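Local coordinates for B12-binding domain-containing protein (Kitasatospora setae, PDB 6WTE) that probably methylates its substrate with S-adenosylmethionine, as a TsrM-type radical SAM enzyme that binds cobalamin and a [4Fe-4S] cluster, at residues E35-D40 with H53-E58; V289-R292 with D297-L300; V446-R451 with E460-F465. All coordinates share one frame; numbering follows the deposited sequence. Where two conformers were deposited one is given.

Contact 1. Residues E35-D40 with H53-E58; sequences EVEVLD and HEYFAE
Tyr55 of helix 48-58 reaches across to strand 35-40 and meets Glu37 and Leu39, two residues that point to the same side of the strand. Its CG lies opposite the backbone N (chi1 -178°), which sends the ring off the helix toward the strand. The hydroxyl leads. Tyr55 OH donates a short hydrogen bond of 2.6 Å to Glu37 OE1. The carboxylate oxygen sits at the ring edge, close to the ring plane, and accepts on its anti lone pair, the one turned away from OE2. The carboxylate itself is not coplanar with the ring: the two planes are 65° apart. Glu37 gets there with an extended chain beyond CG.

Leu39 meets the other end of the tyrosine. Its CD2 methyl lies 3.6 Å from Tyr55 CB and 3.9 Å from Tyr55 CG, and its CD1 is 4.1 Å from Tyr55 CD1. Leu6 of the neighbouring strand 4-9 touches both Leu39 and Tyr55. The contact thus joins the edge strand of the cobalamin-binding domain's sheet to the helix that follows it.

Glu37 OE1 also forms a salt bridge with Arg59, just past the helix. One buried carboxylate oxygen is therefore gripped by a phenol and a guanidinium. The two donors together probably stabilise the negative charge of Glu37 in this buried setting.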
ATOM      1  N   GLU A  35      11.217   3.741  25.557  1.00 16.53           N
ATOM      2  CA  GLU A  35      12.416   3.763  24.738  1.00 15.74           C
ATOM      3  C   GLU A  35      12.165   2.874  23.527  1.00 16.72           C
ATOM      4  O   GLU A  35      11.668   1.754  23.670  1.00 16.05           O
ATOM      5  CB  GLU A  35      13.625   3.269  25.533  1.00 16.98           C
ATOM      6  CG  GLU A  35      14.933   3.297  24.768  1.00 17.85           C
ATOM      7  CD  GLU A  35      16.084   2.721  25.569  1.00 22.95           C
ATOM      8  OE1 GLU A  35      15.823   2.117  26.631  1.00 21.52           O
ATOM      9  OE2 GLU A  35      17.247   2.866  25.135  1.00 25.87           O
ATOM     10  N   VAL A  36      12.479   3.380  22.335  1.00 13.87           N
ATOM     11  CA  VAL A  36      12.200   2.669  21.096  1.00 12.56           C
ATOM     12  C   VAL A  36      13.494   2.484  20.323  1.00 14.88           C
ATOM     13  O   VAL A  36      14.248   3.443  20.123  1.00 17.83           O
ATOM     14  CB  VAL A  36      11.172   3.411  20.224  1.00 13.83           C
ATOM     15  CG1 VAL A  36      10.842   2.573  19.011  1.00 17.11           C
ATOM     16  CG2 VAL A  36       9.928   3.724  21.030  1.00 15.91           C
ATOM     17  N   GLU A  37      13.736   1.262  19.867  1.00 13.44           N
ATOM     18  CA  GLU A  37      14.814   0.972  18.937  1.00 15.19           C
ATOM     19  C   GLU A  37      14.244   0.288  17.702  1.00 15.25           C
ATOM     20  O   GLU A  37      13.346  -0.555  17.806  1.00 12.74           O
ATOM     21  CB  GLU A  37      15.887   0.108  19.602  1.00 18.46           C
ATOM     22  CG  GLU A  37      16.587   0.860  20.719  1.00 17.23           C
ATOM     23  CD  GLU A  37      17.715   0.082  21.361  1.00 17.98           C
ATOM     24  OE1 GLU A  37      17.631  -1.158  21.445  1.00 23.14           O
ATOM     25  OE2 GLU A  37      18.689   0.725  21.783  1.00 26.77           O
ATOM     26  N   VAL A  38      14.751   0.681  16.536  1.00 13.19           N
ATOM     27  CA  VAL A  38      14.320   0.154  15.246  1.00 12.03           C
ATOM     28  C   VAL A  38      15.438  -0.707  14.686  1.00 12.77           C
ATOM     29  O   VAL A  38      16.605  -0.300  14.674  1.00 17.57           O
ATOM     30  CB  VAL A  38      13.968   1.280  14.255  1.00 12.87           C
ATOM     31  CG1 VAL A  38      13.636   0.698  12.873  1.00 13.80           C
ATOM     32  CG2 VAL A  38      12.811   2.112  14.787  1.00 14.60           C
ATOM     33  N   LEU A  39      15.083  -1.888  14.216  1.00 12.04           N
ATOM     34  CA  LEU A  39      16.018  -2.765  13.529  1.00 12.55           C
ATOM     35  C   LEU A  39      15.511  -2.886  12.100  1.00 15.07           C
ATOM     36  O   LEU A  39      14.490  -3.536  11.851  1.00 13.71           O
ATOM     37  CB  LEU A  39      16.104  -4.115  14.240  1.00 13.60           C
ATOM     38  CG  LEU A  39      17.409  -4.888  14.204  1.00 23.47           C
ATOM     39  CD1 LEU A  39      18.554  -4.008  14.696  1.00 22.48           C
ATOM     40  CD2 LEU A  39      17.256  -6.119  15.090  1.00 23.14           C
ATOM     41  N   ASP A  40      16.180  -2.213  11.167  1.00 13.02           N
ATOM     42  CA  ASP A  40      15.724  -2.142   9.783  1.00 13.68           C
ATOM     43  C   ASP A  40      16.541  -3.125   8.950  1.00 14.62           C
ATOM     44  O   ASP A  40      17.743  -2.927   8.744  1.00 18.96           O
ATOM     45  CB  ASP A  40      15.849  -0.716   9.250  1.00 14.78           C
ATOM     46  CG  ASP A  40      15.144  -0.528   7.928  1.00 17.05           C
ATOM     47  OD1 ASP A  40      14.703  -1.535   7.346  1.00 13.41           O
ATOM     48  OD2 ASP A  40      15.017   0.629   7.481  1.00 16.08           O
ATOM     49  N   HIS A  53      21.041 -11.444  15.517  1.00 22.72           N
ATOM     50  CA  HIS A  53      21.891 -12.062  16.531  1.00 26.08           C
ATOM     51  C   HIS A  53      22.623 -11.015  17.354  1.00 27.73           C
ATOM     52  O   HIS A  53      22.687 -11.119  18.585  1.00 28.80           O
ATOM     53  CB  HIS A  53      22.883 -13.009  15.866  1.00 21.71           C
ATOM     54  CG  HIS A  53      22.235 -14.179  15.198  1.00 21.99           C
ATOM     55  ND1 HIS A  53      22.873 -14.938  14.242  1.00 25.76           N
ATOM     56  CD2 HIS A  53      21.001 -14.714  15.343  1.00 20.96           C
ATOM     57  CE1 HIS A  53      22.063 -15.897  13.833  1.00 18.34           C
ATOM     58  NE2 HIS A  53      20.918 -15.781  14.482  1.00 25.10           N
ATOM     59  N   GLU A  54      23.169  -9.991  16.696  1.00 27.69           N
ATOM     60  CA  GLU A  54      23.835  -8.919  17.428  1.00 31.64           C
ATOM     61  C   GLU A  54      22.862  -8.214  18.364  1.00 29.94           C
ATOM     62  O   GLU A  54      23.168  -8.002  19.542  1.00 30.99           O
ATOM     63  CB  GLU A  54      24.470  -7.922  16.457  1.00 29.92           C
ATOM     64  CG  GLU A  54      25.548  -8.512  15.563  1.00 36.98           C
ATOM     65  CD  GLU A  54      25.961  -7.573  14.438  1.00 37.12           C
ATOM     66  OE1 GLU A  54      25.126  -6.745  14.006  1.00 44.43           O
ATOM     67  OE2 GLU A  54      27.120  -7.664  13.982  1.00 42.89           O
ATOM     68  N   TYR A  55      21.670  -7.866  17.866  1.00 26.29           N
ATOM     69  CA  TYR A  55      20.767  -7.039  18.663  1.00 24.34           C
ATOM     70  C   TYR A  55      20.331  -7.755  19.938  1.00 25.25           C
ATOM     71  O   TYR A  55      20.422  -7.196  21.036  1.00 26.72           O
ATOM     72  CB  TYR A  55      19.543  -6.612  17.847  1.00 23.93           C
ATOM     73  CG  TYR A  55      18.630  -5.725  18.667  1.00 24.56           C
ATOM     74  CD1 TYR A  55      18.858  -4.358  18.755  1.00 25.95           C
ATOM     75  CD2 TYR A  55      17.572  -6.260  19.391  1.00 20.19           C
ATOM     76  CE1 TYR A  55      18.048  -3.546  19.529  1.00 24.59           C
ATOM     77  CE2 TYR A  55      16.761  -5.458  20.167  1.00 22.52           C
ATOM     78  CZ  TYR A  55      17.000  -4.105  20.233  1.00 21.79           C
ATOM     79  OH  TYR A  55      16.186  -3.308  21.005  1.00 22.63           O
ATOM     80  N   PHE A  56      19.833  -8.988  19.813  1.00 26.13           N
ATOM     81  CA  PHE A  56      19.241  -9.658  20.965  1.00 22.87           C
ATOM     82  C   PHE A  56      20.275 -10.153  21.969  1.00 26.49           C
ATOM     83  O   PHE A  56      19.918 -10.442  23.116  1.00 29.07           O
ATOM     84  CB  PHE A  56      18.349 -10.804  20.502  1.00 25.68           C
ATOM     85  CG  PHE A  56      17.018 -10.342  20.002  1.00 26.08           C
ATOM     86  CD1 PHE A  56      16.062  -9.875  20.891  1.00 23.36           C
ATOM     87  CD2 PHE A  56      16.725 -10.345  18.652  1.00 22.67           C
ATOM     88  CE1 PHE A  56      14.840  -9.433  20.443  1.00 21.56           C
ATOM     89  CE2 PHE A  56      15.500  -9.908  18.203  1.00 24.40           C
ATOM     90  CZ  PHE A  56      14.558  -9.452  19.100  1.00 19.54           C
ATOM     91  N   ALA A  57      21.540 -10.256  21.577  1.00 29.65           N
ATOM     92  CA  ALA A  57      22.557 -10.569  22.570  1.00 28.65           C
ATOM     93  C   ALA A  57      22.826  -9.380  23.484  1.00 29.05           C
ATOM     94  O   ALA A  57      23.160  -9.562  24.659  1.00 31.03           O
ATOM     95  CB  ALA A  57      23.839 -11.017  21.878  1.00 31.94           C
ATOM     96  N   GLU A  58      22.658  -8.165  22.965  1.00 29.45           N
ATOM     97  CA  GLU A  58      22.943  -6.934  23.688  1.00 30.49           C
ATOM     98  C   GLU A  58      21.710  -6.295  24.314  1.00 27.08           C
ATOM     99  O   GLU A  58      21.839  -5.571  25.306  1.00 27.85           O
ATOM    100  CB  GLU A  58      23.599  -5.927  22.737  1.00 35.00           C
ATOM    101  CG  GLU A  58      24.717  -6.533  21.888  1.00 37.50           C
ATOM    102  CD  GLU A  58      24.936  -5.784  20.584  1.00 38.77           C
ATOM    103  OE1 GLU A  58      24.269  -4.747  20.375  1.00 41.73           O
ATOM    104  OE2 GLU A  58      25.769  -6.234  19.761  1.00 38.60           O
TER

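Contact 2. Residues V289-R292 with D297-L300; sequences VRRR and DNPL
Arg292 and Leu300 make the direct polar link between the last turn of helix 278-294 and the turn after it. Arg292 NH2 gives a weak hydrogen bond to Leu300 O, 3.0 Å long and bent to 124° at the hydrogen. A bend at chi3 (53°) brings the guanidinium back to that carbonyl. A second polar link runs through water: one molecule donates to Arg291 O and accepts from Asn298 ND2 at 2.8 Å.

Apolar contacts flank these links. Arg292 CG packs 3.8 Å from Leu300 CB. The CD1 methyl of Leu300 lies 4.2 Å from both CB and CD of Arg291. An alanine in place of Arg292 would remove the aliphatic arm beside Leu300 CB and would probably leave Leu300 O without this weak donor.

The charged end of Arg291 has its partners outside the two segments. Its extended side chain carries the guanidinium past Leu300 to Asp254 and Glu257 of helix 249-261, and its NE pairs with Glu287. Asn298 ND2 also bonds Glu257, so one acid is shared by both segments.

Within the turn, Leu300 N donates to Asn298 OD1 over 2.9 Å, in the carbonyl plane and on a lone pair. This is an Asx turn. It is part of a beta-alpha-beta crossover, in which helix 278-294 links the parallel strands 266-269 and 304-309 of the radical SAM core.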
ATOM      1  N   VAL A 289       1.768  26.824   0.966  1.00 13.45           N
ATOM      2  CA  VAL A 289       2.027  28.030   0.186  1.00 14.02           C
ATOM      3  C   VAL A 289       2.305  29.209   1.104  1.00 17.27           C
ATOM      4  O   VAL A 289       3.210  30.013   0.851  1.00 16.79           O
ATOM      5  CB  VAL A 289       0.841  28.312  -0.755  1.00 15.62           C
ATOM      6  CG1 VAL A 289       0.977  29.691  -1.391  1.00 15.12           C
ATOM      7  CG2 VAL A 289       0.754  27.234  -1.815  1.00 17.02           C
ATOM      8  N   ARG A 290       1.542  29.319   2.194  1.00 16.00           N
ATOM      9  CA  ARG A 290       1.719  30.446   3.103  1.00 16.92           C
ATOM     10  C   ARG A 290       3.104  30.433   3.733  1.00 17.40           C
ATOM     11  O   ARG A 290       3.754  31.479   3.829  1.00 18.16           O
ATOM     12  CB  ARG A 290       0.647  30.423   4.193  1.00 17.61           C
ATOM     13  CG  ARG A 290       0.710  31.621   5.131  1.00 20.17           C
ATOM     14  CD  ARG A 290      -0.044  31.377   6.433  1.00 24.19           C
ATOM     15  NE  ARG A 290       0.613  30.379   7.279  1.00 22.27           N
ATOM     16  CZ  ARG A 290       1.671  30.632   8.045  1.00 26.94           C
ATOM     17  NH1 ARG A 290       2.199  31.849   8.068  1.00 27.69           N
ATOM     18  NH2 ARG A 290       2.206  29.670   8.786  1.00 25.72           N
ATOM     19  N   ARG A 291       3.587  29.257   4.143  1.00 16.62           N
ATOM     20  CA  ARG A 291       4.921  29.188   4.734  1.00 14.98           C
ATOM     21  C   ARG A 291       6.000  29.483   3.705  1.00 18.27           C
ATOM     22  O   ARG A 291       6.983  30.173   4.007  1.00 16.55           O
ATOM     23  CB  ARG A 291       5.154  27.816   5.357  1.00 16.92           C
ATOM     24  CG  ARG A 291       4.292  27.533   6.564  1.00 16.97           C
ATOM     25  CD  ARG A 291       4.879  26.403   7.366  1.00 18.18           C
ATOM     26  NE  ARG A 291       3.930  25.894   8.342  1.00 16.22           N
ATOM     27  CZ  ARG A 291       4.215  24.958   9.238  1.00 16.75           C
ATOM     28  NH1 ARG A 291       5.434  24.432   9.282  1.00 15.47           N
ATOM     29  NH2 ARG A 291       3.280  24.544  10.081  1.00 15.78           N
ATOM     30  N   ARG A 292       5.837  28.963   2.484  1.00 16.74           N
ATOM     31  CA  ARG A 292       6.807  29.230   1.427  1.00 18.41           C
ATOM     32  C   ARG A 292       6.928  30.724   1.171  1.00 19.60           C
ATOM     33  O   ARG A 292       8.036  31.267   1.067  1.00 20.72           O
ATOM     34  CB  ARG A 292       6.392  28.497   0.149  1.00 19.25           C
ATOM     35  CG  ARG A 292       6.699  27.007   0.166  1.00 18.29           C
ATOM     36  CD  ARG A 292       6.008  26.278  -0.981  1.00 19.61           C
ATOM     37  NE  ARG A 292       6.293  26.880  -2.283  1.00 20.99           N
ATOM     38  CZ  ARG A 292       6.930  26.262  -3.275  1.00 24.39           C
ATOM     39  NH1 ARG A 292       7.139  26.887  -4.425  1.00 30.66           N
ATOM     40  NH2 ARG A 292       7.366  25.025  -3.119  1.00 22.58           N
ATOM     41  N   ASP A 297      13.783  31.441   3.052  1.00 22.14           N
ATOM     42  CA  ASP A 297      14.694  30.438   3.581  1.00 22.88           C
ATOM     43  C   ASP A 297      13.979  29.193   4.082  1.00 22.51           C
ATOM     44  O   ASP A 297      14.649  28.218   4.441  1.00 23.90           O
ATOM     45  CB  ASP A 297      15.533  31.032   4.716  1.00 29.03           C
ATOM     46  CG  ASP A 297      16.468  32.131   4.240  1.00 34.55           C
ATOM     47  OD1 ASP A 297      16.942  32.060   3.086  1.00 36.09           O
ATOM     48  OD2 ASP A 297      16.732  33.065   5.025  1.00 41.80           O
ATOM     49  N   ASN A 298      12.652  29.201   4.134  1.00 19.97           N
ATOM     50  CA  ASN A 298      11.934  27.998   4.525  1.00 20.07           C
ATOM     51  C   ASN A 298      12.211  26.906   3.496  1.00 17.86           C
ATOM     52  O   ASN A 298      12.017  27.134   2.290  1.00 18.00           O
ATOM     53  CB  ASN A 298      10.437  28.278   4.643  1.00 19.75           C
ATOM     54  CG  ASN A 298       9.672  27.121   5.269  1.00 19.49           C
ATOM     55  OD1 ASN A 298       9.795  25.976   4.841  1.00 18.48           O
ATOM     56  ND2 ASN A 298       8.892  27.418   6.301  1.00 17.34           N
ATOM     57  N   PRO A 299      12.687  25.729   3.916  1.00 19.86           N
ATOM     58  CA  PRO A 299      13.074  24.696   2.942  1.00 17.57           C
ATOM     59  C   PRO A 299      11.915  24.166   2.124  1.00 18.82           C
ATOM     60  O   PRO A 299      12.156  23.502   1.109  1.00 17.22           O
ATOM     61  CB  PRO A 299      13.683  23.593   3.821  1.00 19.38           C
ATOM     62  CG  PRO A 299      13.040  23.783   5.152  1.00 20.86           C
ATOM     63  CD  PRO A 299      12.876  25.273   5.305  1.00 16.31           C
ATOM     64  N   LEU A 300      10.673  24.424   2.537  1.00 16.72           N
ATOM     65  CA  LEU A 300       9.524  24.086   1.707  1.00 17.46           C
ATOM     66  C   LEU A 300       9.535  24.821   0.376  1.00 18.28           C
ATOM     67  O   LEU A 300       8.781  24.442  -0.527  1.00 15.77           O
ATOM     68  CB  LEU A 300       8.225  24.396   2.450  1.00 15.85           C
ATOM     69  CG  LEU A 300       7.905  23.524   3.664  1.00 15.67           C
ATOM     70  CD1 LEU A 300       6.681  24.053   4.388  1.00 19.11           C
ATOM     71  CD2 LEU A 300       7.698  22.081   3.251  1.00 13.69           C
TER
HETATM   72  O   HOH W   1       7.927  29.997   6.837  1.00 30.09           O

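Contact 3. Residues V446-R451 with E460-F465; sequences VLKPLR and ERQFMF
Leu447 comes first along the loop and meets both Gln462 and Phe463. Its CA lies 3.4 Å from Gln462 OE1. Its CD2 methyl lies beside the same amide, 4.1 Å from Gln462 CD. The other methyl, CD1, goes to the phenylalanine and stops 3.9 Å from Phe463 CE2. These two side chains cross at about a right angle. Leu447 also packs on Ile423 and Cys427 of helix 418-427, so it is held between that helix and the segment 460-465.

Lys448 follows and supplies the polar grip through its backbone. Lys448 N donates to Gln462 OE1 over 2.8 Å, with the donor tilted 17° from the carbonyl plane. Gln462 NE2 returns a bond to Lys448 O, also 2.8 Å and nearly straight at 173°. Lys448 O lies in the amide plane of Gln462 and takes the bond on a lone pair. The two bonds fix the rotation of the amide. Gln462 reaches the loop because CG sits between its backbone N and carbonyl carbon (chi1 62°), with the rest of the chain extended. NE2 also bonds Tyr459 O. The Lys448 side chain bends away to a salt bridge with Glu458.

The loop is thus clasped to segment 460-465, which continues from helix 456-461. The Phe463 side chain is about 10 Å from the bound cobalamin. In this part of the radical SAM core, one glutamine amide imitates backbone pairing with the N-H and C=O of one residue, Lys448.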
ATOM      1  N   VAL A 446     -12.626 -23.382  -4.175  1.00 16.24           N
ATOM      2  CA  VAL A 446     -13.929 -23.294  -3.531  1.00 18.18           C
ATOM      3  C   VAL A 446     -13.761 -22.438  -2.283  1.00 18.93           C
ATOM      4  O   VAL A 446     -13.278 -22.915  -1.248  1.00 18.21           O
ATOM      5  CB  VAL A 446     -14.495 -24.675  -3.187  1.00 15.45           C
ATOM      6  CG1 VAL A 446     -15.810 -24.526  -2.451  1.00 16.85           C
ATOM      7  CG2 VAL A 446     -14.683 -25.502  -4.453  1.00 20.22           C
ATOM      8  N   LEU A 447     -14.196 -21.185  -2.363  1.00 15.22           N
ATOM      9  CA  LEU A 447     -14.116 -20.264  -1.240  1.00 16.07           C
ATOM     10  C   LEU A 447     -15.350 -20.388  -0.355  1.00 16.65           C
ATOM     11  O   LEU A 447     -16.400 -20.883  -0.773  1.00 16.63           O
ATOM     12  CB  LEU A 447     -13.983 -18.822  -1.726  1.00 18.52           C
ATOM     13  CG  LEU A 447     -12.795 -18.512  -2.630  1.00 16.29           C
ATOM     14  CD1 LEU A 447     -12.838 -17.049  -3.061  1.00 17.19           C
ATOM     15  CD2 LEU A 447     -11.499 -18.839  -1.905  1.00 21.17           C
ATOM     16  N   LYS A 448     -15.210 -19.907   0.880  1.00 15.28           N
ATOM     17  CA  LYS A 448     -16.280 -19.899   1.857  1.00 15.20           C
ATOM     18  C   LYS A 448     -16.569 -18.467   2.284  1.00 14.59           C
ATOM     19  O   LYS A 448     -15.635 -17.732   2.638  1.00 13.60           O
ATOM     20  CB  LYS A 448     -15.904 -20.750   3.097  1.00 14.83           C
ATOM     21  CG  LYS A 448     -15.639 -22.218   2.770  1.00 18.08           C
ATOM     22  CD  LYS A 448     -14.999 -22.981   3.929  1.00 25.08           C
ATOM     23  CE  LYS A 448     -15.934 -23.109   5.114  1.00 20.63           C
ATOM     24  NZ  LYS A 448     -15.413 -24.103   6.115  1.00 20.57           N
ATOM     25  N   PRO A 449     -17.826 -18.027   2.253  1.00 15.38           N
ATOM     26  CA  PRO A 449     -18.170 -16.733   2.851  1.00 15.38           C
ATOM     27  C   PRO A 449     -17.873 -16.741   4.341  1.00 15.36           C
ATOM     28  O   PRO A 449     -17.863 -17.790   4.991  1.00 15.57           O
ATOM     29  CB  PRO A 449     -19.676 -16.605   2.588  1.00 19.03           C
ATOM     30  CG  PRO A 449     -19.951 -17.544   1.465  1.00 20.97           C
ATOM     31  CD  PRO A 449     -18.990 -18.676   1.632  1.00 13.75           C
ATOM     32  N   LEU A 450     -17.662 -15.535   4.880  1.00 14.47           N
ATOM     33  CA  LEU A 450     -17.262 -15.383   6.279  1.00 15.82           C
ATOM     34  C   LEU A 450     -18.203 -16.112   7.233  1.00 16.77           C
ATOM     35  O   LEU A 450     -17.750 -16.748   8.193  1.00 16.20           O
ATOM     36  CB  LEU A 450     -17.192 -13.899   6.637  1.00 15.93           C
ATOM     37  CG  LEU A 450     -17.044 -13.581   8.127  1.00 16.74           C
ATOM     38  CD1 LEU A 450     -15.714 -14.083   8.681  1.00 13.72           C
ATOM     39  CD2 LEU A 450     -17.192 -12.093   8.372  1.00 23.01           C
ATOM     40  N   ARG A 451     -19.515 -16.036   6.991  1.00 18.58           N
ATOM     41  CA  ARG A 451     -20.462 -16.657   7.913  1.00 18.04           C
ATOM     42  C   ARG A 451     -20.357 -18.176   7.919  1.00 18.75           C
ATOM     43  O   ARG A 451     -20.880 -18.818   8.835  1.00 18.72           O
ATOM     44  CB  ARG A 451     -21.892 -16.245   7.565  1.00 21.09           C
ATOM     45  CG  ARG A 451     -22.376 -16.767   6.229  1.00 21.93           C
ATOM     46  CD  ARG A 451     -23.743 -16.206   5.881  1.00 21.33           C
ATOM     47  NE  ARG A 451     -24.226 -16.733   4.613  1.00 29.56           N
ATOM     48  CZ  ARG A 451     -23.811 -16.302   3.425  1.00 24.32           C
ATOM     49  NH1 ARG A 451     -22.905 -15.336   3.348  1.00 26.48           N
ATOM     50  NH2 ARG A 451     -24.300 -16.837   2.316  1.00 25.50           N
ATOM     51  N   GLU A 460      -9.858 -15.462   6.218  1.00 10.95           N
ATOM     52  CA  GLU A 460      -8.807 -14.653   5.611  1.00 12.13           C
ATOM     53  C   GLU A 460      -7.774 -15.516   4.898  1.00 11.13           C
ATOM     54  O   GLU A 460      -7.310 -15.157   3.810  1.00 11.80           O
ATOM     55  CB  GLU A 460      -8.144 -13.780   6.678  1.00 11.14           C
ATOM     56  CG  GLU A 460      -9.087 -12.758   7.292  1.00 10.34           C
ATOM     57  CD  GLU A 460      -8.516 -12.101   8.532  1.00 11.39           C
ATOM     58  OE1 GLU A 460      -7.345 -12.372   8.866  1.00 11.81           O
ATOM     59  OE2 GLU A 460      -9.239 -11.317   9.176  1.00 11.18           O
ATOM     60  N   ARG A 461      -7.409 -16.659   5.483  1.00 13.40           N
ATOM     61  CA  ARG A 461      -6.278 -17.410   4.948  1.00 14.98           C
ATOM     62  C   ARG A 461      -6.595 -18.049   3.601  1.00 12.61           C
ATOM     63  O   ARG A 461      -5.679 -18.286   2.809  1.00 13.90           O
ATOM     64  CB  ARG A 461      -5.822 -18.469   5.958  1.00 15.28           C
ATOM     65  CG  ARG A 461      -6.770 -19.652   6.104  1.00 15.85           C
ATOM     66  CD  ARG A 461      -6.483 -20.435   7.387  1.00 18.78           C
ATOM     67  NE  ARG A 461      -7.359 -21.597   7.484  1.00 20.01           N
ATOM     68  CZ  ARG A 461      -7.889 -22.059   8.614  1.00 22.42           C
ATOM     69  NH1 ARG A 461      -7.654 -21.453   9.774  1.00 16.34           N
ATOM     70  NH2 ARG A 461      -8.674 -23.128   8.577  1.00 24.45           N
ATOM     71  N   GLN A 462      -7.872 -18.325   3.315  1.00 12.83           N
ATOM     72  CA  GLN A 462      -8.222 -19.041   2.090  1.00 13.47           C
ATOM     73  C   GLN A 462      -7.882 -18.242   0.839  1.00 13.50           C
ATOM     74  O   GLN A 462      -7.768 -18.821  -0.246  1.00 12.97           O
ATOM     75  CB  GLN A 462      -9.714 -19.393   2.085  1.00 13.21           C
ATOM     76  CG  GLN A 462     -10.606 -18.169   2.105  1.00 12.71           C
ATOM     77  CD  GLN A 462     -12.092 -18.491   2.113  1.00 13.68           C
ATOM     78  OE1 GLN A 462     -12.519 -19.550   1.666  1.00 16.05           O
ATOM     79  NE2 GLN A 462     -12.890 -17.552   2.615  1.00 13.64           N
ATOM     80  N   PHE A 463      -7.725 -16.931   0.957  1.00 12.27           N
ATOM     81  CA  PHE A 463      -7.360 -16.144  -0.209  1.00 12.90           C
ATOM     82  C   PHE A 463      -5.874 -16.224  -0.535  1.00 14.88           C
ATOM     83  O   PHE A 463      -5.463 -15.747  -1.599  1.00 13.36           O
ATOM     84  CB  PHE A 463      -7.790 -14.694  -0.001  1.00 14.96           C
ATOM     85  CG  PHE A 463      -9.279 -14.508  -0.011  1.00 13.00           C
ATOM     86  CD1 PHE A 463     -10.027 -14.743   1.133  1.00 13.06           C
ATOM     87  CD2 PHE A 463      -9.939 -14.122  -1.177  1.00 11.94           C
ATOM     88  CE1 PHE A 463     -11.391 -14.590   1.132  1.00 11.10           C
ATOM     89  CE2 PHE A 463     -11.324 -13.965  -1.193  1.00 14.36           C
ATOM     90  CZ  PHE A 463     -12.052 -14.194  -0.038  1.00 12.84           C
ATOM     91  N   MET A 464      -5.068 -16.821   0.342  1.00 15.15           N
ATOM     92  CA  MET A 464      -3.632 -16.947   0.131  0.50 14.56           C
ATOM     93  C   MET A 464      -3.108 -18.372   0.257  1.00 15.00           C
ATOM     94  O   MET A 464      -2.044 -18.669  -0.304  1.00 14.28           O
ATOM     95  CB  MET A 464      -2.879 -16.051   1.126  0.50 14.88           C
ATOM     96  CG  MET A 464      -1.390 -15.925   0.886  0.50 15.14           C
ATOM     97  SD  MET A 464      -0.708 -14.536   1.797  0.50 21.70           S
ATOM     98  CE  MET A 464      -1.468 -13.160   0.945  0.50 16.21           C
ATOM     99  N   PHE A 465      -3.805 -19.256   0.967  1.00 14.51           N
ATOM    100  CA  PHE A 465      -3.342 -20.610   1.223  1.00 14.43           C
ATOM    101  C   PHE A 465      -4.436 -21.608   0.878  1.00 14.84           C
ATOM    102  O   PHE A 465      -5.623 -21.332   1.062  1.00 16.57           O
ATOM    103  CB  PHE A 465      -2.959 -20.809   2.695  1.00 13.25           C
ATOM    104  CG  PHE A 465      -1.914 -19.854   3.194  1.00 13.89           C
ATOM    105  CD1 PHE A 465      -0.568 -20.156   3.066  1.00 17.24           C
ATOM    106  CD2 PHE A 465      -2.276 -18.674   3.824  1.00 15.51           C
ATOM    107  CE1 PHE A 465       0.399 -19.287   3.533  1.00 15.12           C
ATOM    108  CE2 PHE A 465      -1.310 -17.797   4.297  1.00 16.87           C
ATOM    109  CZ  PHE A 465       0.029 -18.106   4.153  1.00 14.31           C
TER

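Overall arrangement
From the N terminus, contact 1 comes first. It closes the connection from strand 35-40 through the first part of helix 48-58 in the cobalamin-binding domain. Contact 2 follows in the radical SAM core, closing the first part of the loop that leads from helix 278-294 to strand 304-309. Contact 3 comes last and closes the stretch that runs from the loop after strand 436-437 through helix 456-461. The three lie in series; none nests in or crosses another. They do not touch. Contacts 2 and 3 are on opposite sides of the chain's centre, their centres about 50 Å apart. Contacts 1 and 3 lie nearer the bound cobalamin, whereas contact 2 lies away from the cobalamin and iron-sulfur sites.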